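Local structure of separin (Saccharomyces cerevisiae, 5U1T) at residues K734-K748 / S784-Q798. The protein cleaves the cohesin subunit MCD1/SCC1 at the onset of anaphase, as a caspase-like cysteine protease that securin holds inactive for most of the cell cycle. Residues are numbered along the deposited sequence; the frame is centred on the assembly and turned at random.
Sequences KVILLNIKIFNESAK and SRLALLKSLSFSFFQ
The ring of F794 turns its edge to the backbone O of N744, with CE1 3.1 Å away, and K748 CD approaches the same rim by CZ. The carboxylate of E745 comes up obliquely to the ring. The side chains of N744 and F794 run alongside in opposite senses, amide and ring planes 40° apart, with CG of N744 3.3 Å from F794 CD1. F794 gets there because its CG stands anti to the backbone N, which throws the ring across to 734-748.

Beside the ring, N744 ND2 donates to S791 O at 2.9 Å. The bond is bent, 143° at the hydrogen, but the acceptor lies close to the amide plane. S791 O also takes the helical N-H of S795, so two donors grip one carbonyl, while N744 OD1 rests against S795 CB. An alanine here in place of the asparagine is likely to leave S791 O with its helical donor alone and to open a gap beside the F794 ring.

Toward the start of both segments the contact turns apolar. L737 forks, CD1 touching A787 CB at 3.8 Å and also reaching S784, CD2 meeting L788 CD1 where the two leucine side chains cross at about a right angle. I740 CG2 then packs on S791. At the other end A747 CB meets Q798 CG.

The axes run nearly parallel, 24° apart and 10.1 Å at closest approach. Helix 756-775 bridges these two neighbours in the helical region, touching both L737 and L788, and another protein's chain packs against L788. The chemistry thus illustrates how a helix pair can combine leucine packing at one end with an inter-helical amide-to-backbone bond farther along, which ties a side chain of helix 729-752 to the main chain of helix 782-805, the next but one along the chain.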
loop_
_atom_site.group_PDB
_atom_site.type_symbol
_atom_site.label_atom_id
_atom_site.label_comp_id
_atom_site.label_asym_id
_atom_site.label_seq_id
_atom_site.Cartn_x
_atom_site.Cartn_y
_atom_site.Cartn_z
ATOM N N LYS A 734 -3.141 -3.300 9.570
ATOM C CA LYS A 734 -3.926 -2.291 8.871
ATOM C C LYS A 734 -3.735 -0.897 9.474
ATOM O O LYS A 734 -3.749 0.095 8.747
ATOM C CB LYS A 734 -5.407 -2.682 8.866
ATOM C CG LYS A 734 -5.778 -3.667 7.755
ATOM C CD LYS A 734 -7.179 -4.239 7.946
ATOM C CE LYS A 734 -7.585 -5.136 6.775
ATOM N NZ LYS A 734 -9.072 -5.392 6.720
ATOM N N VAL A 735 -3.551 -0.828 10.792
ATOM C CA VAL A 735 -3.231 0.430 11.475
ATOM C C VAL A 735 -1.885 1.000 10.990
ATOM O O VAL A 735 -1.778 2.180 10.652
ATOM C CB VAL A 735 -3.209 0.238 13.028
ATOM C CG1 VAL A 735 -2.429 1.334 13.718
ATOM C CG2 VAL A 735 -4.625 0.173 13.585
ATOM N N ILE A 736 -0.863 0.155 10.950
ATOM C CA ILE A 736 0.450 0.585 10.512
ATOM C C ILE A 736 0.364 1.073 9.079
ATOM O O ILE A 736 0.927 2.104 8.743
ATOM C CB ILE A 736 1.493 -0.540 10.622
ATOM C CG1 ILE A 736 1.609 -1.026 12.067
ATOM C CG2 ILE A 736 2.845 -0.052 10.169
ATOM C CD1 ILE A 736 2.644 -2.133 12.253
ATOM N N LEU A 737 -0.362 0.340 8.241
ATOM C CA LEU A 737 -0.563 0.754 6.853
ATOM C C LEU A 737 -1.252 2.117 6.753
ATOM O O LEU A 737 -0.945 2.894 5.855
ATOM C CB LEU A 737 -1.375 -0.286 6.085
ATOM C CG LEU A 737 -0.692 -1.623 5.810
ATOM C CD1 LEU A 737 -1.698 -2.610 5.235
ATOM C CD2 LEU A 737 0.496 -1.466 4.881
ATOM N N LEU A 738 -2.182 2.402 7.665
ATOM C CA LEU A 738 -2.856 3.698 7.674
ATOM C C LEU A 738 -1.840 4.810 7.894
ATOM O O LEU A 738 -1.843 5.832 7.200
ATOM C CB LEU A 738 -3.935 3.761 8.759
ATOM C CG LEU A 738 -4.608 5.127 8.899
ATOM C CD1 LEU A 738 -5.592 5.350 7.775
ATOM C CD2 LEU A 738 -5.264 5.294 10.250
ATOM N N ASN A 739 -0.972 4.598 8.878
ATOM C CA ASN A 739 -0.000 5.603 9.262
ATOM C C ASN A 739 1.084 5.736 8.207
ATOM O O ASN A 739 1.662 6.793 8.046
ATOM C CB ASN A 739 0.598 5.273 10.628
ATOM C CG ASN A 739 -0.359 5.589 11.782
ATOM O OD1 ASN A 739 -1.250 4.797 12.097
ATOM N ND2 ASN A 739 -0.167 6.734 12.425
ATOM N N ILE A 740 1.345 4.660 7.479
ATOM C CA ILE A 740 2.273 4.708 6.369
ATOM C C ILE A 740 1.706 5.625 5.290
ATOM O O ILE A 740 2.395 6.506 4.764
ATOM C CB ILE A 740 2.537 3.305 5.802
ATOM C CG1 ILE A 740 3.442 2.521 6.766
ATOM C CG2 ILE A 740 3.128 3.392 4.400
ATOM C CD1 ILE A 740 3.728 1.072 6.370
ATOM N N LYS A 741 0.430 5.425 4.990
ATOM C CA LYS A 741 -0.259 6.214 3.983
ATOM C C LYS A 741 -0.348 7.687 4.390
ATOM O O LYS A 741 -0.277 8.559 3.537
ATOM C CB LYS A 741 -1.656 5.646 3.737
ATOM C CG LYS A 741 -2.271 5.991 2.407
ATOM C CD LYS A 741 -3.709 5.555 2.365
ATOM C CE LYS A 741 -4.384 6.015 1.105
ATOM N NZ LYS A 741 -5.838 5.793 1.178
ATOM N N ILE A 742 -0.503 7.966 5.680
ATOM C CA ILE A 742 -0.582 9.347 6.125
ATOM C C ILE A 742 0.741 10.048 5.860
ATOM O O ILE A 742 0.767 11.111 5.247
ATOM C CB ILE A 742 -0.938 9.459 7.609
ATOM C CG1 ILE A 742 -2.397 9.057 7.848
ATOM C CG2 ILE A 742 -0.745 10.871 8.078
ATOM C CD1 ILE A 742 -2.790 9.011 9.315
ATOM N N PHE A 743 1.840 9.429 6.285
ATOM C CA PHE A 743 3.179 9.991 6.075
ATOM C C PHE A 743 3.588 10.107 4.602
ATOM O O PHE A 743 4.344 10.994 4.243
ATOM C CB PHE A 743 4.231 9.163 6.826
ATOM C CG PHE A 743 4.235 9.398 8.304
ATOM C CD1 PHE A 743 4.235 10.687 8.812
ATOM C CD2 PHE A 743 4.212 8.336 9.187
ATOM C CE1 PHE A 743 4.217 10.912 10.189
ATOM C CE2 PHE A 743 4.187 8.549 10.564
ATOM C CZ PHE A 743 4.192 9.844 11.067
ATOM N N ASN A 744 3.092 9.206 3.763
ATOM C CA ASN A 744 3.352 9.255 2.335
ATOM C C ASN A 744 2.697 10.462 1.673
ATOM O O ASN A 744 3.304 11.117 0.828
ATOM C CB ASN A 744 2.866 7.970 1.657
ATOM C CG ASN A 744 3.993 7.012 1.344
ATOM O OD1 ASN A 744 5.169 7.364 1.430
ATOM N ND2 ASN A 744 3.642 5.790 0.967
ATOM N N GLU A 745 1.457 10.757 2.049
ATOM C CA GLU A 745 0.772 11.889 1.446
ATOM C C GLU A 745 1.244 13.188 2.061
ATOM O O GLU A 745 1.231 14.237 1.413
ATOM C CB GLU A 745 -0.735 11.748 1.582
ATOM C CG GLU A 745 -1.290 10.849 0.514
ATOM C CD GLU A 745 -1.602 11.596 -0.756
ATOM O OE1 GLU A 745 -1.201 11.140 -1.843
ATOM O OE2 GLU A 745 -2.273 12.632 -0.670
ATOM N N SER A 746 1.673 13.108 3.310
ATOM C CA SER A 746 2.199 14.270 3.986
ATOM C C SER A 746 3.505 14.736 3.332
ATOM O O SER A 746 3.796 15.936 3.282
ATOM C CB SER A 746 2.417 13.978 5.455
ATOM O OG SER A 746 2.679 15.188 6.130
ATOM N N ALA A 747 4.277 13.780 2.829
ATOM C CA ALA A 747 5.453 14.102 2.037
ATOM C C ALA A 747 5.051 14.895 0.784
ATOM O O ALA A 747 5.664 15.920 0.472
ATOM C CB ALA A 747 6.213 12.835 1.648
ATOM N N LYS A 748 4.020 14.416 0.083
ATOM C CA LYS A 748 3.531 15.029 -1.145
ATOM C C LYS A 748 3.047 16.460 -0.887
ATOM O O LYS A 748 3.352 17.377 -1.654
ATOM C CB LYS A 748 2.408 14.177 -1.745
ATOM C CG LYS A 748 2.208 14.305 -3.250
ATOM C CD LYS A 748 0.984 13.508 -3.717
ATOM C CE LYS A 748 0.855 13.499 -5.238
ATOM N NZ LYS A 748 1.835 12.573 -5.862
ATOM N N SER A 784 -3.624 -6.606 2.461
ATOM C CA SER A 784 -2.575 -5.818 3.066
ATOM C C SER A 784 -1.269 -5.871 2.267
ATOM O O SER A 784 -0.502 -4.925 2.286
ATOM C CB SER A 784 -2.346 -6.283 4.498
ATOM O OG SER A 784 -3.248 -5.613 5.349
ATOM N N ARG A 785 -1.009 -6.968 1.567
ATOM C CA ARG A 785 0.221 -7.066 0.799
ATOM C C ARG A 785 0.167 -6.078 -0.367
ATOM O O ARG A 785 1.159 -5.432 -0.695
ATOM C CB ARG A 785 0.451 -8.493 0.301
ATOM C CG ARG A 785 1.752 -8.665 -0.428
ATOM C CD ARG A 785 1.922 -10.062 -0.920
ATOM N NE ARG A 785 0.895 -10.449 -1.868
ATOM C CZ ARG A 785 1.055 -10.438 -3.187
ATOM N NH1 ARG A 785 0.063 -10.812 -3.979
ATOM N NH2 ARG A 785 2.203 -10.052 -3.722
ATOM N N LEU A 786 -1.009 -5.957 -0.975
ATOM C CA LEU A 786 -1.196 -5.056 -2.088
ATOM C C LEU A 786 -1.139 -3.629 -1.585
ATOM O O LEU A 786 -0.591 -2.763 -2.251
ATOM C CB LEU A 786 -2.528 -5.328 -2.802
ATOM C CG LEU A 786 -2.739 -6.718 -3.398
ATOM C CD1 LEU A 786 -4.148 -6.858 -3.953
ATOM C CD2 LEU A 786 -1.691 -7.061 -4.451
ATOM N N ALA A 787 -1.709 -3.387 -0.408
ATOM C CA ALA A 787 -1.697 -2.053 0.189
ATOM C C ALA A 787 -0.263 -1.572 0.337
ATOM O O ALA A 787 0.075 -0.459 -0.049
ATOM C CB ALA A 787 -2.382 -2.059 1.537
ATOM N N LEU A 788 0.566 -2.455 0.887
ATOM C CA LEU A 788 1.965 -2.208 1.170
ATOM C C LEU A 788 2.798 -2.072 -0.101
ATOM O O LEU A 788 3.803 -1.377 -0.113
ATOM C CB LEU A 788 2.508 -3.341 2.032
ATOM C CG LEU A 788 3.943 -3.185 2.491
ATOM C CD1 LEU A 788 4.063 -1.894 3.267
ATOM C CD2 LEU A 788 4.294 -4.373 3.353
ATOM N N LEU A 789 2.388 -2.758 -1.164
ATOM C CA LEU A 789 3.050 -2.631 -2.447
ATOM C C LEU A 789 2.830 -1.234 -3.004
ATOM O O LEU A 789 3.768 -0.566 -3.426
ATOM C CB LEU A 789 2.536 -3.688 -3.415
ATOM C CG LEU A 789 3.234 -5.034 -3.259
ATOM C CD1 LEU A 789 2.641 -6.067 -4.207
ATOM C CD2 LEU A 789 4.735 -4.880 -3.499
ATOM N N LYS A 790 1.578 -0.796 -2.987
ATOM C CA LYS A 790 1.214 0.522 -3.476
ATOM C C LYS A 790 1.955 1.582 -2.658
ATOM O O LYS A 790 2.514 2.529 -3.202
ATOM C CB LYS A 790 -0.307 0.720 -3.410
ATOM C CG LYS A 790 -1.056 0.257 -4.662
ATOM C CD LYS A 790 -0.621 1.079 -5.931
ATOM C CE LYS A 790 -1.456 0.750 -7.220
ATOM N NZ LYS A 790 -0.989 1.515 -8.448
ATOM N N SER A 791 1.993 1.393 -1.348
ATOM C CA SER A 791 2.610 2.359 -0.454
ATOM C C SER A 791 4.127 2.427 -0.559
ATOM O O SER A 791 4.716 3.502 -0.432
ATOM C CB SER A 791 2.223 2.054 0.986
ATOM O OG SER A 791 1.100 2.820 1.360
ATOM N N LEU A 792 4.757 1.283 -0.778
ATOM C CA LEU A 792 6.210 1.212 -0.741
ATOM C C LEU A 792 6.799 1.742 -2.018
ATOM O O LEU A 792 7.879 2.324 -2.008
ATOM C CB LEU A 792 6.682 -0.221 -0.518
ATOM C CG LEU A 792 8.172 -0.419 -0.258
ATOM C CD1 LEU A 792 8.710 0.633 0.735
ATOM C CD2 LEU A 792 8.434 -1.834 0.246
ATOM N N SER A 793 6.098 1.513 -3.123
ATOM C CA SER A 793 6.557 2.006 -4.411
ATOM C C SER A 793 6.359 3.514 -4.454
ATOM O O SER A 793 7.178 4.230 -5.010
ATOM C CB SER A 793 5.826 1.314 -5.572
ATOM O OG SER A 793 4.428 1.307 -5.358
ATOM N N PHE A 794 5.279 3.976 -3.832
ATOM C CA PHE A 794 4.954 5.393 -3.748
ATOM C C PHE A 794 6.081 6.143 -3.052
ATOM O O PHE A 794 6.538 7.180 -3.537
ATOM C CB PHE A 794 3.631 5.596 -2.998
ATOM C CG PHE A 794 3.260 7.045 -2.763
ATOM C CD1 PHE A 794 3.945 7.828 -1.825
ATOM C CD2 PHE A 794 2.197 7.614 -3.443
ATOM C CE1 PHE A 794 3.597 9.156 -1.601
ATOM C CE2 PHE A 794 1.832 8.939 -3.218
ATOM C CZ PHE A 794 2.536 9.710 -2.297
ATOM N N SER A 795 6.523 5.628 -1.907
ATOM C CA SER A 795 7.512 6.347 -1.135
ATOM C C SER A 795 8.866 6.370 -1.863
ATOM O O SER A 795 9.578 7.347 -1.748
ATOM C CB SER A 795 7.641 5.761 0.269
ATOM O OG SER A 795 8.461 4.627 0.245
ATOM N N PHE A 796 9.215 5.354 -2.644
ATOM C CA PHE A 796 10.385 5.497 -3.525
ATOM C C PHE A 796 10.194 6.574 -4.614
ATOM O O PHE A 796 11.041 7.442 -4.771
ATOM C CB PHE A 796 10.750 4.168 -4.184
ATOM C CG PHE A 796 11.613 3.289 -3.320
ATOM C CD1 PHE A 796 12.977 3.544 -3.195
ATOM C CD2 PHE A 796 11.056 2.224 -2.614
ATOM C CE1 PHE A 796 13.782 2.750 -2.387
ATOM C CE2 PHE A 796 11.846 1.426 -1.805
ATOM C CZ PHE A 796 13.217 1.683 -1.692
ATOM N N PHE A 797 9.095 6.507 -5.358
ATOM C CA PHE A 797 8.722 7.571 -6.272
ATOM C C PHE A 797 8.839 8.956 -5.590
ATOM O O PHE A 797 9.504 9.858 -6.096
ATOM C CB PHE A 797 7.294 7.368 -6.797
ATOM C CG PHE A 797 7.079 6.070 -7.539
ATOM C CD1 PHE A 797 8.148 5.300 -7.978
ATOM C CD2 PHE A 797 5.786 5.616 -7.800
ATOM C CE1 PHE A 797 7.924 4.089 -8.663
ATOM C CE2 PHE A 797 5.556 4.422 -8.479
ATOM C CZ PHE A 797 6.626 3.660 -8.920
ATOM N N GLN A 798 8.219 9.109 -4.430
ATOM C CA GLN A 798 8.221 10.392 -3.758
ATOM C C GLN A 798 9.631 10.873 -3.391
ATOM O O GLN A 798 9.967 12.030 -3.626
ATOM C CB GLN A 798 7.356 10.335 -2.499
ATOM C CG GLN A 798 6.778 11.680 -2.091
ATOM C CD GLN A 798 6.258 12.464 -3.292
ATOM O OE1 GLN A 798 5.265 12.092 -3.930
ATOM N NE2 GLN A 798 6.959 13.544 -3.630
#